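Local coordinates for putative Nitroreductase (Anabaena variabilis ATCC 29413, PDB 3EO7), which binds flavin mononucleotide and is probably an oxidoreductase of the nitroreductase family, at residues G104-A109 against S173-E178; P108-V113 against L125-C130; I165-F170 against E229-V234; G211-E216 against G449-R454. One frame throughout, in Å; residues are numbered along the deposited sequence.

Contact 1. Residues G104-A109 against S173-E178; sequences GGLYPA and SAWRYE
Leu106 carries this contact, in which an FMN-lining loop of the nitroreductase fold, between strands 93-98 and 109-115, leans on the C-terminal part of helix 170-177. Its CG stands anti to the carbonyl carbon (chi1 -62°), so that the two methyls fork over the helix. CD1 settles between two neighbours, 3.6 Å from Arg176 CB and equally close to Tyr177 CE2, while Leu106 CD2 lies 4.0 Å from Trp175 CZ3, the leucine and the indole crossing at about a right angle. Farther along the loop, Pro108 presents its ring to the Ser173 hydroxyl, with Pro108 CG 3.3 Å from Ser173 OG. At the glycine end the tie is a water: it donates to Gly104 O at 2.7 Å and accepts from Arg176 NH1 at 3.0 Å, lying in the guanidinium plane.

The second shell sets these groups in place. The Arg176 chain is extended from CG to NE and runs across the neighbouring tyrosine, its CG over the centre of the Tyr177 ring, while the Tyr177 hydroxyl sits above the middle of the guanidinium. Trp175 is anchored through its NE1 to Asp32 O. Ser102, an FMN-binding residue, hydrogen-bonds through its hydroxyl to Tyr107 N, so the loop meets the flavin through Gly105 and Tyr107 and the helix through Leu106. Gly104 has positive phi and leaves room for the phenol: Tyr177 OH approaches to 3.5 Å from Gly104 CA.

Contact 2. Residues P108-V113 against L125-C130; sequences PAEVYV and LYNYQC
Over one face of the Tyr112 ring, offset toward its rim, lies the Asn127 amide nitrogen, with ring and amide planes 62° apart and Asn127 ND2 3.4 Å from Tyr112 CE2. Tyr126 instead meets its neighbour at the edge, where Val113 O lies in the plane of the ring. These groups belong to an antiparallel beta hairpin made of strands 109-115 and 124-129 within the main sheet of this half of the protein. Tyr112 and Asn127 form a non-hydrogen-bonded pair on one face; Val113 and Tyr126, a hydrogen-bonded pair on the other, bring their CB atoms to 4.1 Å. Between the backbones, Val113 N donates to Tyr126 O at 2.8 Å, and Tyr126 N returns a bond to Val113 O. Farther along, Tyr128 N donates to Val111 O from nearly along the C=O axis, at 2.9 Å.

Polar side chains reinforce the pairing on the Tyr112 face. Asn127 CG is anti to its backbone N, and the Glu110 chain bends at chi2 (-69°), which brings carboxylate and amide nearly coplanar. The other carboxylate oxygen, Glu110 OE2, forms a salt bridge with Arg172, so this buried acid has a charged partner as well. The far side of the Asn127 amide is held too, because Gln129 NE2 donates to Asn127 OD1 at 2.8 Å; a water lies within bonding distance of that oxygen and Glu110 OE1, though it has more acceptors in reach than protons. Amide and carboxylate are thereby fixed in rotation: Asn127 ND2 reaches the anti lone pair of Glu110 OE1 at 2.9 Å along an almost straight N-H line of 177°.

Contact 3. Residues I165-F170 against E229-V234; sequences IVTAVF and EGAIAV
A classic beta bulge interrupts the antiparallel pairing of strands 162-169 and 229-239 in the main sheet: Ile232 and Ala233 both face Val166. Val166 O takes a 2.9 Å bond from Ile232 N and a weak one from Ala233 N, while Val166 N donates to Ala233 O at 2.8 Å. Past the shift, Ala168 and Gly230 exchange two backbone bonds, and the Phe170 ring tip comes to 3.7 Å from Gly230 N at its CZ. On the face of Ile165 and Thr167, Ile165 CG2 packs 3.9 Å from Ala231 CB, and Ile165 lies alongside Val234.

The polar centre is Thr167 with Glu229. Thr167 OG1 sits between its backbone N and carbonyl carbon (chi1 68°) and donates to the anti lone pair of Glu229 OE2 at 2.6 Å. The extended glutamate runs past Val169, whose CG2 is 3.7 Å from Glu229 CD. Its other oxygen, OE1, forms a salt bridge with Lys41, while OE2 also bonds the Tyr112 hydroxyl. With two hydroxyls and a cation around this buried carboxylate, the negative charge would be stabilised, which probably favours the ionised form of Glu229.

Contact 4. Residues G211-E216 against G449-R454; sequences GGFIDE and GDRVYR
The loop 211-214, leading into helix 215-222, faces a type I turn from Gly449 to Val452 that leads into helix 452-473, with their nearest CA atoms 8.9 Å apart (Gly211 and Arg454), so long side chains span the gap. Arg451, extended from CG to NE, grips Gly211 O side-on: NH2 donates at 2.8 Å and NE at 3.1 Å to that one oxygen, with Gly211 O in the guanidinium plane. The same NH2 sits over the centre of the Phe213 ring, a cation-pi contact in which Arg451 CZ lies 4.8 Å from the ring centroid and the planes stand 78° apart.

Asp215 is shared by both arginines, tip to tip. Asp215 OD1 offers its syn lone pair to Arg451 NH1 at 2.7 Å, and Asp215 OD2 its syn lone pair to Arg454 NH1 at 2.8 Å. Arg454 NH2 also reaches Asp215 OD2, at 3.2 Å, from above the carboxylate plane, completing an end-on grip. Each guanidinium stands steeply to the carboxylate, and Arg454 NH1 lies over one face of the Arg451 guanidinium, offset toward its rim, a closeness of like charges that the shared aspartate probably helps to offset. Thr278 accepts from both arginines. The whole is a buried salt-bridge network of one aspartate and two arginines, joining the two nitroreductase-family regions of a single chain.

How the contacts relate
Contacts 1 to 3 form a continuous body, and contact 4 adjoins contact 3. Contacts 1 and 2 share Pro108 and Ala109, where the cofactor loop becomes strand 109-115. That strand lies beside strand 162-169 of contact 3: Pro108 O and Val169 N are 2.8 Å apart, and Tyr112 OH and Glu229 OE2 2.6 Å, both probable hydrogen bonds. Contact 3 leads to contact 4 through Phe213, whose CZ packs 3.4 Å from Ala231 O. Contacts 1 and 4 do not touch; their centres are about 21 Å apart. Contact 1 is the one that reaches the flavin, whereas the side chains of Ile232 and Arg454 are about 12 and 14 Å from the flavin.

Contact 1. Residues G104-A109 against S173-E178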
# COMPACT_ATOMS: atom_id res chain seq x y z
N GLY A 104 -10.02 -9.04 1.63
CA GLY A 104 -11.08 -9.85 1.06
C GLY A 104 -10.78 -10.49 -0.28
O GLY A 104 -11.69 -11.12 -0.88
N GLY A 105 -9.56 -10.35 -0.78
CA GLY A 105 -9.23 -10.85 -2.12
C GLY A 105 -10.13 -10.17 -3.16
O GLY A 105 -10.59 -10.80 -4.09
N LEU A 106 -10.32 -8.87 -3.02
CA LEU A 106 -11.25 -8.09 -3.85
C LEU A 106 -10.62 -7.26 -4.97
O LEU A 106 -11.29 -6.92 -5.95
CB LEU A 106 -12.14 -7.23 -2.93
CG LEU A 106 -13.01 -8.06 -1.97
CD1 LEU A 106 -13.72 -7.14 -0.97
CD2 LEU A 106 -13.96 -9.00 -2.70
N TYR A 107 -9.35 -6.92 -4.83
CA TYR A 107 -8.57 -6.24 -5.88
C TYR A 107 -9.17 -4.96 -6.45
O TYR A 107 -9.36 -4.84 -7.66
CB TYR A 107 -8.18 -7.24 -7.01
CG TYR A 107 -7.57 -8.43 -6.39
CD1 TYR A 107 -6.32 -8.35 -5.79
CD2 TYR A 107 -8.28 -9.63 -6.28
CE1 TYR A 107 -5.76 -9.46 -5.13
CE2 TYR A 107 -7.73 -10.72 -5.63
CZ TYR A 107 -6.48 -10.63 -5.04
OH TYR A 107 -5.97 -11.71 -4.35
N PRO A 108 -9.41 -3.98 -5.57
CA PRO A 108 -9.93 -2.68 -6.03
C PRO A 108 -8.97 -1.93 -6.98
O PRO A 108 -9.43 -1.18 -7.84
CB PRO A 108 -10.12 -1.89 -4.71
CG PRO A 108 -9.10 -2.51 -3.77
CD PRO A 108 -9.16 -3.98 -4.12
N ALA A 109 -7.67 -2.16 -6.86
CA ALA A 109 -6.71 -1.41 -7.68
C ALA A 109 -6.66 -1.85 -9.13
O ALA A 109 -6.80 -3.05 -9.44
CB ALA A 109 -5.28 -1.47 -7.05
N SER A 173 -14.40 -3.42 -3.64
CA SER A 173 -14.25 -3.58 -2.19
C SER A 173 -15.55 -3.28 -1.46
O SER A 173 -15.91 -3.99 -0.53
CB SER A 173 -13.12 -2.70 -1.66
OG SER A 173 -11.87 -3.14 -2.15
N ALA A 174 -16.28 -2.26 -1.92
CA ALA A 174 -17.53 -1.84 -1.24
C ALA A 174 -18.59 -2.94 -1.24
O ALA A 174 -19.46 -2.99 -0.36
CB ALA A 174 -18.08 -0.52 -1.86
N TRP A 175 -18.55 -3.79 -2.25
CA TRP A 175 -19.45 -4.95 -2.34
C TRP A 175 -19.39 -5.71 -1.03
O TRP A 175 -20.43 -6.14 -0.53
CB TRP A 175 -19.07 -5.81 -3.55
CG TRP A 175 -19.76 -7.15 -3.54
CD1 TRP A 175 -21.03 -7.41 -3.90
CD2 TRP A 175 -19.21 -8.39 -3.07
NE1 TRP A 175 -21.32 -8.75 -3.70
CE2 TRP A 175 -20.21 -9.37 -3.20
CE3 TRP A 175 -17.97 -8.76 -2.58
CZ2 TRP A 175 -20.00 -10.69 -2.86
CZ3 TRP A 175 -17.75 -10.08 -2.23
CH2 TRP A 175 -18.75 -11.03 -2.38
N ARG A 176 -18.20 -5.83 -0.44
CA ARG A 176 -18.07 -6.48 0.85
C ARG A 176 -18.08 -5.54 2.05
O ARG A 176 -18.78 -5.79 3.04
CB ARG A 176 -16.79 -7.30 0.91
CG ARG A 176 -16.60 -7.93 2.32
CD ARG A 176 -15.57 -8.99 2.33
NE ARG A 176 -15.29 -9.38 3.72
CZ ARG A 176 -14.53 -10.41 4.08
NH1 ARG A 176 -14.00 -11.22 3.16
NH2 ARG A 176 -14.31 -10.65 5.37
N TYR A 177 -17.30 -4.46 1.98
CA TYR A 177 -17.04 -3.60 3.15
C TYR A 177 -17.90 -2.35 3.26
O TYR A 177 -17.81 -1.60 4.25
CB TYR A 177 -15.56 -3.21 3.16
CG TYR A 177 -14.64 -4.42 3.30
CD1 TYR A 177 -14.53 -5.11 4.50
CD2 TYR A 177 -13.85 -4.84 2.23
CE1 TYR A 177 -13.71 -6.21 4.62
CE2 TYR A 177 -13.03 -5.94 2.36
CZ TYR A 177 -12.96 -6.61 3.54
OH TYR A 177 -12.12 -7.70 3.61
N GLU A 178 -18.75 -2.14 2.27
CA GLU A 178 -19.61 -0.97 2.24
C GLU A 178 -18.75 0.27 2.46
O GLU A 178 -17.69 0.37 1.83
CB GLU A 178 -20.75 -1.14 3.23
CG GLU A 178 -21.62 -2.36 2.87
CD GLU A 178 -22.87 -2.51 3.77
OE1 GLU A 178 -22.73 -2.71 4.98
OE2 GLU A 178 -23.98 -2.45 3.23
O HOH W 1 -14.17 -11.30 0.15

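Contact 2. Residues P108-V113 against L125-C130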
# COMPACT_ATOMS: atom_id res chain seq x y z
N PRO A 108 -9.41 -3.98 -5.57
CA PRO A 108 -9.93 -2.68 -6.03
C PRO A 108 -8.97 -1.93 -6.98
O PRO A 108 -9.43 -1.18 -7.84
CB PRO A 108 -10.12 -1.89 -4.71
CG PRO A 108 -9.10 -2.51 -3.77
CD PRO A 108 -9.16 -3.98 -4.12
N ALA A 109 -7.67 -2.16 -6.86
CA ALA A 109 -6.71 -1.41 -7.68
C ALA A 109 -6.66 -1.85 -9.13
O ALA A 109 -6.80 -3.05 -9.44
CB ALA A 109 -5.28 -1.47 -7.05
N GLU A 110 -6.51 -0.86 -10.02
CA GLU A 110 -6.29 -1.08 -11.44
C GLU A 110 -5.02 -0.33 -11.80
O GLU A 110 -4.80 0.80 -11.33
CB GLU A 110 -7.45 -0.54 -12.34
CG GLU A 110 -8.56 -1.51 -12.46
CD GLU A 110 -8.20 -2.72 -13.26
OE1 GLU A 110 -7.59 -2.62 -14.38
OE2 GLU A 110 -8.58 -3.82 -12.82
N VAL A 111 -4.21 -0.96 -12.64
CA VAL A 111 -2.95 -0.41 -13.09
C VAL A 111 -3.06 0.02 -14.54
O VAL A 111 -3.42 -0.77 -15.42
CB VAL A 111 -1.81 -1.42 -12.91
CG1 VAL A 111 -0.49 -0.92 -13.59
CG2 VAL A 111 -1.59 -1.74 -11.39
N TYR A 112 -2.69 1.28 -14.77
CA TYR A 112 -2.61 1.83 -16.11
C TYR A 112 -1.18 2.26 -16.40
O TYR A 112 -0.45 2.62 -15.50
CB TYR A 112 -3.49 3.06 -16.23
CG TYR A 112 -4.95 2.75 -16.07
CD1 TYR A 112 -5.52 2.69 -14.81
CD2 TYR A 112 -5.74 2.52 -17.17
CE1 TYR A 112 -6.86 2.36 -14.64
CE2 TYR A 112 -7.09 2.19 -17.03
CZ TYR A 112 -7.65 2.14 -15.78
OH TYR A 112 -8.98 1.83 -15.66
N VAL A 113 -0.81 2.22 -17.68
CA VAL A 113 0.45 2.79 -18.12
C VAL A 113 0.11 3.91 -19.11
O VAL A 113 -0.70 3.72 -20.05
CB VAL A 113 1.37 1.76 -18.81
CG1 VAL A 113 2.59 2.44 -19.42
CG2 VAL A 113 1.81 0.66 -17.84
N LEU A 125 -2.85 5.66 -23.71
CA LEU A 125 -3.32 4.96 -22.54
C LEU A 125 -3.36 3.46 -22.70
O LEU A 125 -3.85 2.93 -23.69
CB LEU A 125 -4.74 5.45 -22.19
CG LEU A 125 -4.90 6.97 -22.15
CD1 LEU A 125 -6.43 7.30 -22.00
CD2 LEU A 125 -4.01 7.61 -21.07
N TYR A 126 -2.84 2.78 -21.70
CA TYR A 126 -2.80 1.32 -21.64
C TYR A 126 -3.34 0.82 -20.30
O TYR A 126 -3.00 1.35 -19.24
CB TYR A 126 -1.36 0.81 -21.77
CG TYR A 126 -0.62 1.22 -23.03
CD1 TYR A 126 -0.10 2.51 -23.18
CD2 TYR A 126 -0.39 0.31 -24.04
CE1 TYR A 126 0.59 2.87 -24.31
CE2 TYR A 126 0.31 0.66 -25.17
CZ TYR A 126 0.78 1.94 -25.31
OH TYR A 126 1.44 2.24 -26.46
N ASN A 127 -4.19 -0.20 -20.35
CA ASN A 127 -4.67 -0.85 -19.14
C ASN A 127 -3.90 -2.17 -18.98
O ASN A 127 -3.80 -2.96 -19.94
CB ASN A 127 -6.17 -1.13 -19.21
CG ASN A 127 -6.66 -1.88 -17.99
OD1 ASN A 127 -6.92 -3.06 -18.09
ND2 ASN A 127 -6.72 -1.21 -16.82
N TYR A 128 -3.42 -2.43 -17.79
CA TYR A 128 -2.75 -3.69 -17.48
C TYR A 128 -3.78 -4.81 -17.21
O TYR A 128 -4.57 -4.74 -16.29
CB TYR A 128 -1.76 -3.54 -16.30
CG TYR A 128 -1.10 -4.88 -15.99
CD1 TYR A 128 -0.30 -5.52 -16.95
CD2 TYR A 128 -1.32 -5.53 -14.78
CE1 TYR A 128 0.24 -6.79 -16.72
CE2 TYR A 128 -0.75 -6.78 -14.51
CZ TYR A 128 0.02 -7.41 -15.48
OH TYR A 128 0.54 -8.63 -15.18
N GLN A 129 -3.72 -5.85 -18.01
CA GLN A 129 -4.62 -6.99 -17.91
C GLN A 129 -3.91 -8.13 -17.16
O GLN A 129 -3.07 -8.82 -17.73
CB GLN A 129 -4.99 -7.45 -19.31
CG GLN A 129 -5.86 -6.48 -20.04
CD GLN A 129 -7.30 -6.58 -19.60
OE1 GLN A 129 -7.85 -7.69 -19.54
NE2 GLN A 129 -7.91 -5.46 -19.26
N CYS A 130 -4.23 -8.27 -15.89
CA CYS A 130 -3.68 -9.31 -15.02
C CYS A 130 -3.93 -10.70 -15.57
O CYS A 130 -3.06 -11.56 -15.50
CB CYS A 130 -4.31 -9.21 -13.61
SG CYS A 130 -3.96 -7.69 -12.70
O HOH W 2 -4.86 -3.69 -13.62
O HOH W 3 -7.98 -4.72 -15.95

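Contact 3. Residues I165-F170 against E229-V234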
# COMPACT_ATOMS: atom_id res chain seq x y z
N ILE A 165 -0.43 4.81 -13.52
CA ILE A 165 -1.44 5.45 -12.71
C ILE A 165 -2.21 4.30 -12.08
O ILE A 165 -2.61 3.35 -12.77
CB ILE A 165 -2.38 6.40 -13.49
CG1 ILE A 165 -1.55 7.50 -14.18
CG2 ILE A 165 -3.45 6.96 -12.52
CD1 ILE A 165 -2.41 8.49 -15.02
N VAL A 166 -2.42 4.40 -10.76
CA VAL A 166 -3.18 3.40 -10.02
C VAL A 166 -4.50 4.03 -9.65
O VAL A 166 -4.54 5.11 -9.04
CB VAL A 166 -2.50 2.90 -8.75
CG1 VAL A 166 -3.36 1.78 -8.08
CG2 VAL A 166 -1.13 2.36 -9.06
N THR A 167 -5.57 3.36 -10.06
CA THR A 167 -6.90 3.79 -9.69
C THR A 167 -7.53 2.73 -8.78
O THR A 167 -6.99 1.60 -8.63
CB THR A 167 -7.81 3.89 -10.92
OG1 THR A 167 -8.05 2.57 -11.45
CG2 THR A 167 -7.26 4.84 -11.99
N ALA A 168 -8.68 3.09 -8.21
CA ALA A 168 -9.50 2.19 -7.38
C ALA A 168 -10.89 2.09 -8.02
O ALA A 168 -11.50 3.14 -8.33
CB ALA A 168 -9.63 2.70 -5.89
N VAL A 169 -11.37 0.86 -8.23
CA VAL A 169 -12.73 0.57 -8.71
C VAL A 169 -13.48 0.30 -7.39
O VAL A 169 -13.36 -0.78 -6.76
CB VAL A 169 -12.80 -0.61 -9.69
CG1 VAL A 169 -14.22 -0.86 -10.09
CG2 VAL A 169 -11.91 -0.34 -10.93
N PHE A 170 -14.21 1.31 -6.94
CA PHE A 170 -14.74 1.31 -5.58
C PHE A 170 -15.58 0.10 -5.20
O PHE A 170 -15.38 -0.47 -4.13
CB PHE A 170 -15.57 2.57 -5.34
CG PHE A 170 -14.84 3.84 -5.72
CD1 PHE A 170 -13.62 4.19 -5.13
CD2 PHE A 170 -15.39 4.68 -6.66
CE1 PHE A 170 -12.98 5.36 -5.49
CE2 PHE A 170 -14.73 5.85 -7.02
CZ PHE A 170 -13.53 6.17 -6.44
N GLU A 229 -14.75 4.73 -10.41
CA GLU A 229 -13.31 4.49 -10.38
C GLU A 229 -12.60 5.82 -10.26
O GLU A 229 -13.09 6.83 -10.75
CB GLU A 229 -12.90 3.78 -11.66
CG GLU A 229 -11.47 3.29 -11.73
CD GLU A 229 -11.11 2.61 -13.05
OE1 GLU A 229 -12.06 2.31 -13.88
OE2 GLU A 229 -9.89 2.38 -13.30
N GLY A 230 -11.50 5.85 -9.52
CA GLY A 230 -10.75 7.10 -9.41
C GLY A 230 -9.28 6.89 -9.14
O GLY A 230 -8.89 6.02 -8.37
N ALA A 231 -8.47 7.68 -9.82
CA ALA A 231 -7.03 7.68 -9.64
C ALA A 231 -6.65 8.07 -8.20
O ALA A 231 -7.19 9.04 -7.66
CB ALA A 231 -6.40 8.68 -10.62
N ILE A 232 -5.75 7.31 -7.59
CA ILE A 232 -5.25 7.68 -6.26
C ILE A 232 -3.72 7.83 -6.18
O ILE A 232 -3.20 8.32 -5.18
CB ILE A 232 -5.86 6.85 -5.11
CG1 ILE A 232 -5.66 5.37 -5.34
CG2 ILE A 232 -7.36 7.23 -4.94
CD1 ILE A 232 -6.18 4.46 -4.19
N ALA A 233 -3.01 7.40 -7.22
CA ALA A 233 -1.58 7.60 -7.29
C ALA A 233 -1.13 7.66 -8.76
O ALA A 233 -1.56 6.84 -9.57
CB ALA A 233 -0.79 6.49 -6.54
N VAL A 234 -0.28 8.64 -9.06
CA VAL A 234 0.36 8.84 -10.36
C VAL A 234 1.87 8.60 -10.11
O VAL A 234 2.44 9.17 -9.19
CB VAL A 234 0.07 10.22 -10.97
CG1 VAL A 234 0.89 10.44 -12.26
CG2 VAL A 234 -1.47 10.38 -11.25

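Contact 4. Residues G211-E216 against G449-R454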
# COMPACT_ATOMS: atom_id res chain seq x y z
N GLY A 211 0.99 12.00 -5.32
CA GLY A 211 -0.31 11.95 -4.71
C GLY A 211 -1.13 13.21 -4.88
O GLY A 211 -2.34 13.18 -4.66
N GLY A 212 -0.45 14.31 -5.18
CA GLY A 212 -1.02 15.62 -5.41
C GLY A 212 -1.30 15.89 -6.88
O GLY A 212 -0.41 16.20 -7.67
N PHE A 213 -2.56 15.72 -7.25
CA PHE A 213 -2.99 15.93 -8.64
C PHE A 213 -4.47 16.30 -8.64
O PHE A 213 -5.17 16.06 -7.67
CB PHE A 213 -2.73 14.66 -9.49
CG PHE A 213 -3.34 13.41 -8.91
CD1 PHE A 213 -4.70 13.15 -9.05
CD2 PHE A 213 -2.57 12.49 -8.23
CE1 PHE A 213 -5.26 12.01 -8.51
CE2 PHE A 213 -3.12 11.34 -7.67
CZ PHE A 213 -4.47 11.09 -7.82
N ILE A 214 -4.92 16.85 -9.77
CA ILE A 214 -6.30 17.27 -9.99
C ILE A 214 -7.08 16.02 -10.38
O ILE A 214 -7.00 15.54 -11.52
CB ILE A 214 -6.42 18.40 -11.06
CG1 ILE A 214 -5.54 19.60 -10.65
CG2 ILE A 214 -7.87 18.80 -11.25
CD1 ILE A 214 -5.38 20.67 -11.76
N ASP A 215 -7.80 15.47 -9.41
CA ASP A 215 -8.53 14.20 -9.63
C ASP A 215 -9.39 14.23 -10.87
O ASP A 215 -9.35 13.31 -11.67
CB ASP A 215 -9.38 13.81 -8.42
CG ASP A 215 -8.55 13.67 -7.15
OD1 ASP A 215 -8.09 14.71 -6.62
OD2 ASP A 215 -8.40 12.52 -6.69
N GLU A 216 -10.17 15.30 -11.02
CA GLU A 216 -11.06 15.44 -12.16
C GLU A 216 -10.30 15.26 -13.49
O GLU A 216 -10.78 14.61 -14.43
CB GLU A 216 -11.74 16.82 -12.12
CG GLU A 216 -12.74 17.05 -13.24
CD GLU A 216 -13.38 18.42 -13.22
OE1 GLU A 216 -12.97 19.31 -12.45
OE2 GLU A 216 -14.31 18.61 -14.04
N GLY A 449 -4.94 18.35 4.69
CA GLY A 449 -6.38 18.35 4.52
C GLY A 449 -6.96 16.94 4.61
O GLY A 449 -6.27 15.97 4.98
N ASP A 450 -8.24 16.82 4.27
CA ASP A 450 -8.91 15.53 4.39
C ASP A 450 -8.33 14.45 3.50
O ASP A 450 -8.43 13.28 3.83
CB ASP A 450 -10.41 15.67 4.17
CG ASP A 450 -11.04 16.50 5.26
OD1 ASP A 450 -11.06 16.01 6.41
OD2 ASP A 450 -11.51 17.62 4.94
N ARG A 451 -7.75 14.86 2.38
CA ARG A 451 -7.08 13.92 1.46
C ARG A 451 -5.94 13.15 2.12
O ARG A 451 -5.53 12.11 1.64
CB ARG A 451 -6.58 14.68 0.24
CG ARG A 451 -5.92 13.85 -0.88
CD ARG A 451 -5.30 14.81 -1.88
NE ARG A 451 -4.78 14.24 -3.14
CZ ARG A 451 -5.51 14.13 -4.26
NH1 ARG A 451 -6.80 14.48 -4.27
NH2 ARG A 451 -4.96 13.69 -5.37
N VAL A 452 -5.43 13.64 3.25
CA VAL A 452 -4.37 12.94 3.97
C VAL A 452 -4.80 11.52 4.32
O VAL A 452 -3.96 10.62 4.42
CB VAL A 452 -3.91 13.67 5.27
CG1 VAL A 452 -4.93 13.47 6.43
CG2 VAL A 452 -2.45 13.19 5.66
N TYR A 453 -6.11 11.29 4.45
CA TYR A 453 -6.62 9.97 4.77
C TYR A 453 -6.14 8.95 3.76
O TYR A 453 -5.78 7.81 4.13
CB TYR A 453 -8.15 10.00 4.85
CG TYR A 453 -8.73 8.86 5.66
CD1 TYR A 453 -8.86 8.95 7.03
CD2 TYR A 453 -9.15 7.70 5.05
CE1 TYR A 453 -9.40 7.92 7.80
CE2 TYR A 453 -9.73 6.68 5.78
CZ TYR A 453 -9.82 6.79 7.17
OH TYR A 453 -10.38 5.78 7.88
N ARG A 454 -6.19 9.32 2.47
CA ARG A 454 -5.69 8.45 1.41
C ARG A 454 -4.19 8.15 1.62
O ARG A 454 -3.75 7.03 1.55
CB ARG A 454 -5.78 9.14 0.05
CG ARG A 454 -7.14 9.55 -0.37
CD ARG A 454 -7.02 10.08 -1.82
NE ARG A 454 -8.23 10.74 -2.23
CZ ARG A 454 -8.41 11.29 -3.44
NH1 ARG A 454 -7.44 11.23 -4.35
NH2 ARG A 454 -9.56 11.87 -3.73
O HOH W 4 -4.49 10.58 -4.16